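Local atomic coordinates of protein ACDH-11, isoform b (PDB entry 4Y9J), a protein that belongs to the acyl-CoA dehydrogenase family of flavoproteins and binds flavin-adenine dinucleotide. Residues L38-V50 with V119-K131. Sequence-based numbering, arbitrary orientation.
Sequences LRRLLPESEYMRV and VDPFVRRIHQVAK
Val50 and His127 meet within the N-terminal, AidB-like helical region of an acyl-CoA dehydrogenase fold, where segments 44-50 and 121-131 of two longer helices run roughly parallel at -30°, their axes 11.1 Å apart. The pair illustrates how an interface can be apolar along most of its length and water-bridged where Arg49 meets His127. Val50 CG1 lies over one face of the imidazole, a CH-pi contact 4.0 Å from the centroid of the His127 ring. With CG anti to the backbone N (chi1 -180°), that ring lies against Val50, and its NE2 is hydrogen-bonded to Asp53. Arg49 crosses it at about a right angle, the guanidinium turned 54° from the ring; its NH2 forms a salt bridge with Glu46 OE2 (3.1 Å), approaching from above the carboxylate plane. Val123 fits its CG2 against Glu46 CG and its CG1 at the guanidinium edge. Leu38 and Leu42 slide past Ile126 in opposite directions, Ile126 CG2 touching Leu38 CD2 (3.5 Å) and Leu42 CD2. Phe122 turns its ring edge to Pro43 CD and Leu41 O, where helix 34-41 ends and Pro43 takes the next N-cap. One water bridges two side chains, accepting from Arg49 NH1 at 2.8 Å and lying 2.7 Å from His127 ND1, in the imidazole plane.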
loop_
_atom_site.group_PDB
_atom_site.type_symbol
_atom_site.label_atom_id
_atom_site.label_comp_id
_atom_site.label_asym_id
_atom_site.label_seq_id
_atom_site.Cartn_x
_atom_site.Cartn_y
_atom_site.Cartn_z
ATOM N N LEU B 38 6.947 -43.818 12.895
ATOM C CA LEU B 38 5.631 -44.420 12.648
ATOM C C LEU B 38 5.684 -45.957 12.537
ATOM O O LEU B 38 4.798 -46.687 13.021
ATOM C CB LEU B 38 4.962 -43.842 11.371
ATOM C CG LEU B 38 4.724 -42.330 11.367
ATOM C CD1 LEU B 38 4.034 -41.904 10.060
ATOM C CD2 LEU B 38 3.996 -41.900 12.637
ATOM N N ARG B 39 6.701 -46.452 11.855
ATOM C CA ARG B 39 6.950 -47.900 11.831
ATOM C C ARG B 39 7.014 -48.539 13.224
ATOM O O ARG B 39 6.574 -49.640 13.390
ATOM C CB ARG B 39 8.263 -48.205 11.139
ATOM C CG ARG B 39 8.243 -48.163 9.638
ATOM C CD ARG B 39 9.634 -48.435 9.091
ATOM N NE ARG B 39 9.576 -48.339 7.645
ATOM C CZ ARG B 39 9.121 -49.309 6.855
ATOM N NH1 ARG B 39 8.719 -50.477 7.363
ATOM N NH2 ARG B 39 9.082 -49.121 5.541
ATOM N N ARG B 40 7.597 -47.859 14.204
ATOM C CA ARG B 40 7.723 -48.389 15.557
ATOM C C ARG B 40 6.458 -48.304 16.337
ATOM O O ARG B 40 6.170 -49.167 17.117
ATOM C CB ARG B 40 8.736 -47.583 16.350
ATOM C CG ARG B 40 10.115 -47.708 15.795
ATOM C CD ARG B 40 11.122 -47.014 16.708
ATOM N NE ARG B 40 11.190 -47.766 17.963
ATOM C CZ ARG B 40 10.846 -47.304 19.164
ATOM N NH1 ARG B 40 10.431 -46.020 19.333
ATOM N NH2 ARG B 40 10.953 -48.150 20.199
ATOM N N LEU B 41 5.746 -47.202 16.184
ATOM C CA LEU B 41 4.577 -46.913 17.038
ATOM C C LEU B 41 3.294 -47.554 16.582
ATOM O O LEU B 41 2.447 -47.834 17.392
ATOM C CB LEU B 41 4.364 -45.398 17.154
ATOM C CG LEU B 41 5.496 -44.630 17.807
ATOM C CD1 LEU B 41 5.273 -43.121 17.782
ATOM C CD2 LEU B 41 5.689 -45.100 19.232
ATOM N N LEU B 42 3.145 -47.775 15.284
ATOM C CA LEU B 42 1.922 -48.285 14.720
ATOM C C LEU B 42 2.015 -49.769 14.382
ATOM O O LEU B 42 3.047 -50.244 13.920
ATOM C CB LEU B 42 1.584 -47.580 13.434
ATOM C CG LEU B 42 1.371 -46.065 13.518
ATOM C CD1 LEU B 42 1.220 -45.513 12.100
ATOM C CD2 LEU B 42 0.138 -45.696 14.339
ATOM N N PRO B 43 0.914 -50.483 14.556
ATOM C CA PRO B 43 0.773 -51.867 14.089
ATOM C C PRO B 43 1.007 -51.932 12.577
ATOM O O PRO B 43 0.628 -50.972 11.890
ATOM C CB PRO B 43 -0.678 -52.210 14.395
ATOM C CG PRO B 43 -1.226 -51.128 15.234
ATOM C CD PRO B 43 -0.321 -49.942 15.153
ATOM N N GLU B 44 1.534 -53.058 12.057
ATOM C CA GLU B 44 2.180 -53.120 10.688
ATOM C C GLU B 44 1.200 -52.789 9.602
ATOM O O GLU B 44 1.563 -52.139 8.596
ATOM C CB GLU B 44 2.781 -54.522 10.330
ATOM C CG GLU B 44 3.247 -54.680 8.855
ATOM C CD GLU B 44 3.638 -56.098 8.453
ATOM O OE1 GLU B 44 2.773 -56.999 8.418
ATOM O OE2 GLU B 44 4.836 -56.302 8.144
ATOM N N SER B 45 -0.017 -53.231 9.865
ATOM C CA SER B 45 -1.166 -53.022 9.058
ATOM C C SER B 45 -1.531 -51.536 8.948
ATOM O O SER B 45 -1.775 -50.994 7.834
ATOM C CB SER B 45 -2.319 -53.818 9.713
ATOM O OG SER B 45 -2.420 -53.472 11.098
ATOM N N GLU B 46 -1.589 -50.869 10.102
ATOM C CA GLU B 46 -2.046 -49.495 10.124
ATOM C C GLU B 46 -0.942 -48.684 9.537
ATOM O O GLU B 46 -1.185 -47.695 8.889
ATOM C CB GLU B 46 -2.322 -49.018 11.522
ATOM C CG GLU B 46 -3.401 -49.754 12.254
ATOM C CD GLU B 46 -4.813 -49.465 11.778
ATOM O OE1 GLU B 46 -5.744 -49.839 12.550
ATOM O OE2 GLU B 46 -5.024 -48.957 10.651
ATOM N N TYR B 47 0.296 -49.082 9.807
ATOM C CA TYR B 47 1.445 -48.418 9.273
ATOM C C TYR B 47 1.337 -48.156 7.771
ATOM O O TYR B 47 1.604 -47.013 7.321
ATOM C CB TYR B 47 2.767 -49.132 9.599
ATOM C CG TYR B 47 3.881 -48.559 8.744
ATOM C CD1 TYR B 47 4.387 -47.302 8.975
ATOM C CD2 TYR B 47 4.324 -49.240 7.612
ATOM C CE1 TYR B 47 5.350 -46.751 8.145
ATOM C CE2 TYR B 47 5.291 -48.702 6.789
ATOM C CZ TYR B 47 5.776 -47.446 7.038
ATOM O OH TYR B 47 6.739 -46.924 6.209
ATOM N N MET B 48 0.934 -49.167 7.001
ATOM C CA MET B 48 0.877 -49.047 5.534
ATOM C C MET B 48 -0.141 -48.042 5.100
ATOM O O MET B 48 0.138 -47.217 4.252
ATOM C CB MET B 48 0.564 -50.386 4.821
ATOM C CG MET B 48 1.654 -51.444 4.849
ATOM S SD MET B 48 3.262 -50.922 4.200
ATOM C CE MET B 48 4.179 -52.470 4.332
ATOM N N ARG B 49 -1.306 -48.099 5.707
ATOM C CA ARG B 49 -2.362 -47.188 5.343
ATOM C C ARG B 49 -1.949 -45.764 5.652
ATOM O O ARG B 49 -2.146 -44.839 4.853
ATOM C CB ARG B 49 -3.646 -47.556 6.106
ATOM C CG ARG B 49 -4.824 -46.610 5.851
ATOM C CD ARG B 49 -6.036 -47.085 6.625
ATOM N NE ARG B 49 -5.816 -47.049 8.066
ATOM C CZ ARG B 49 -5.864 -45.940 8.807
ATOM N NH1 ARG B 49 -6.095 -44.754 8.254
ATOM N NH2 ARG B 49 -5.632 -46.006 10.106
ATOM N N VAL B 50 -1.348 -45.577 6.818
ATOM C CA VAL B 50 -1.023 -44.263 7.284
ATOM C C VAL B 50 0.096 -43.672 6.483
ATOM O O VAL B 50 0.014 -42.489 6.074
ATOM C CB VAL B 50 -0.742 -44.271 8.785
ATOM C CG1 VAL B 50 -0.222 -42.952 9.260
ATOM C CG2 VAL B 50 -2.020 -44.639 9.523
ATOM N N VAL B 119 -11.481 -46.171 13.518
ATOM C CA VAL B 119 -10.061 -46.345 13.701
ATOM C C VAL B 119 -9.754 -46.233 15.167
ATOM O O VAL B 119 -10.297 -45.391 15.863
ATOM C CB VAL B 119 -9.248 -45.271 12.941
ATOM C CG1 VAL B 119 -7.756 -45.421 13.152
ATOM C CG2 VAL B 119 -9.555 -45.308 11.468
ATOM N N ASP B 120 -8.867 -47.101 15.627
ATOM C CA ASP B 120 -8.338 -47.092 16.975
ATOM C C ASP B 120 -7.790 -45.690 17.422
ATOM O O ASP B 120 -6.851 -45.182 16.828
ATOM C CB ASP B 120 -7.170 -48.049 16.927
ATOM C CG ASP B 120 -6.692 -48.467 18.279
ATOM O OD1 ASP B 120 -6.653 -47.639 19.171
ATOM O OD2 ASP B 120 -6.395 -49.684 18.459
ATOM N N PRO B 121 -8.275 -45.138 18.545
ATOM C CA PRO B 121 -7.827 -43.774 18.886
ATOM C C PRO B 121 -6.323 -43.544 18.973
ATOM O O PRO B 121 -5.824 -42.441 18.619
ATOM C CB PRO B 121 -8.496 -43.523 20.229
ATOM C CG PRO B 121 -9.723 -44.346 20.191
ATOM C CD PRO B 121 -9.387 -45.588 19.402
ATOM N N PHE B 122 -5.572 -44.557 19.403
ATOM C CA PHE B 122 -4.114 -44.364 19.527
ATOM C C PHE B 122 -3.526 -44.189 18.118
ATOM O O PHE B 122 -2.637 -43.381 17.907
ATOM C CB PHE B 122 -3.490 -45.502 20.396
ATOM C CG PHE B 122 -2.300 -46.186 19.796
ATOM C CD1 PHE B 122 -2.472 -47.192 18.878
ATOM C CD2 PHE B 122 -1.047 -45.878 20.198
ATOM C CE1 PHE B 122 -1.391 -47.854 18.337
ATOM C CE2 PHE B 122 0.039 -46.536 19.674
ATOM C CZ PHE B 122 -0.132 -47.484 18.712
ATOM N N VAL B 123 -4.074 -44.932 17.150
ATOM C CA VAL B 123 -3.582 -44.871 15.784
ATOM C C VAL B 123 -3.913 -43.509 15.191
ATOM O O VAL B 123 -3.106 -42.872 14.561
ATOM C CB VAL B 123 -4.206 -45.999 14.925
ATOM C CG1 VAL B 123 -4.077 -45.739 13.422
ATOM C CG2 VAL B 123 -3.577 -47.339 15.311
ATOM N N ARG B 124 -5.158 -43.123 15.328
ATOM C CA ARG B 124 -5.591 -41.978 14.622
ATOM C C ARG B 124 -4.967 -40.688 15.124
ATOM O O ARG B 124 -4.778 -39.787 14.332
ATOM C CB ARG B 124 -7.089 -41.982 14.553
ATOM C CG ARG B 124 -7.797 -41.530 15.786
ATOM C CD ARG B 124 -9.241 -42.035 15.725
ATOM N NE ARG B 124 -9.912 -41.424 16.860
ATOM C CZ ARG B 124 -10.931 -41.933 17.531
ATOM N NH1 ARG B 124 -11.460 -43.078 17.170
ATOM N NH2 ARG B 124 -11.381 -41.300 18.597
ATOM N N ARG B 125 -4.542 -40.600 16.388
ATOM C CA ARG B 125 -3.912 -39.385 16.837
ATOM C C ARG B 125 -2.486 -39.341 16.315
ATOM O O ARG B 125 -1.986 -38.275 15.985
ATOM C CB ARG B 125 -3.965 -39.200 18.365
ATOM C CG ARG B 125 -5.334 -38.814 18.927
ATOM C CD ARG B 125 -5.801 -37.433 18.441
ATOM N NE ARG B 125 -6.868 -36.878 19.256
ATOM C CZ ARG B 125 -7.467 -35.710 19.058
ATOM N NH1 ARG B 125 -7.168 -34.945 17.994
ATOM N NH2 ARG B 125 -8.395 -35.326 19.918
ATOM N N ILE B 126 -1.877 -40.512 16.184
ATOM C CA ILE B 126 -0.535 -40.563 15.611
ATOM C C ILE B 126 -0.605 -40.134 14.137
ATOM O O ILE B 126 0.178 -39.310 13.692
ATOM C CB ILE B 126 0.136 -41.959 15.821
ATOM C CG1 ILE B 126 0.467 -42.114 17.314
ATOM C CG2 ILE B 126 1.417 -42.053 15.018
ATOM C CD1 ILE B 126 0.775 -43.530 17.760
ATOM N N HIS B 127 -1.568 -40.682 13.406
ATOM C CA HIS B 127 -1.750 -40.354 12.020
ATOM C C HIS B 127 -1.988 -38.814 11.916
ATOM O O HIS B 127 -1.300 -38.137 11.188
ATOM C CB HIS B 127 -2.930 -41.162 11.481
ATOM C CG HIS B 127 -3.248 -40.940 10.042
ATOM N ND1 HIS B 127 -4.226 -41.657 9.398
ATOM C CD2 HIS B 127 -2.691 -40.138 9.108
ATOM C CE1 HIS B 127 -4.288 -41.287 8.132
ATOM N NE2 HIS B 127 -3.373 -40.347 7.940
ATOM N N GLN B 128 -2.903 -38.313 12.722
ATOM C CA GLN B 128 -3.311 -36.929 12.704
ATOM C C GLN B 128 -2.198 -36.016 13.016
ATOM O O GLN B 128 -1.971 -35.005 12.288
ATOM C CB GLN B 128 -4.474 -36.688 13.662
ATOM C CG GLN B 128 -5.048 -35.282 13.564
ATOM C CD GLN B 128 -5.767 -34.805 14.794
ATOM O OE1 GLN B 128 -5.626 -35.356 15.893
ATOM N NE2 GLN B 128 -6.516 -33.723 14.624
ATOM N N VAL B 129 -1.459 -36.305 14.083
ATOM C CA VAL B 129 -0.310 -35.496 14.424
ATOM C C VAL B 129 0.781 -35.446 13.332
ATOM O O VAL B 129 1.303 -34.392 13.031
ATOM C CB VAL B 129 0.248 -35.856 15.845
ATOM C CG1 VAL B 129 1.575 -35.201 16.094
ATOM C CG2 VAL B 129 -0.723 -35.361 16.899
ATOM N N ALA B 130 1.064 -36.577 12.694
ATOM C CA ALA B 130 2.028 -36.623 11.567
ATOM C C ALA B 130 1.542 -35.766 10.374
ATOM O O ALA B 130 2.308 -35.038 9.731
ATOM C CB ALA B 130 2.197 -38.102 11.119
ATOM N N LYS B 131 0.237 -35.818 10.123
ATOM C CA LYS B 131 -0.327 -35.077 9.011
ATOM C C LYS B 131 -0.263 -33.570 9.284
ATOM O O LYS B 131 0.106 -32.802 8.402
ATOM C CB LYS B 131 -1.747 -35.540 8.669
ATOM C CG LYS B 131 -2.123 -35.242 7.239
ATOM C CD LYS B 131 -3.441 -35.902 6.844
ATOM C CE LYS B 131 -3.536 -35.886 5.328
ATOM N NZ LYS B 131 -4.679 -36.677 4.803
HETATM O O HOH W 1 -6.063 -43.204 10.595
#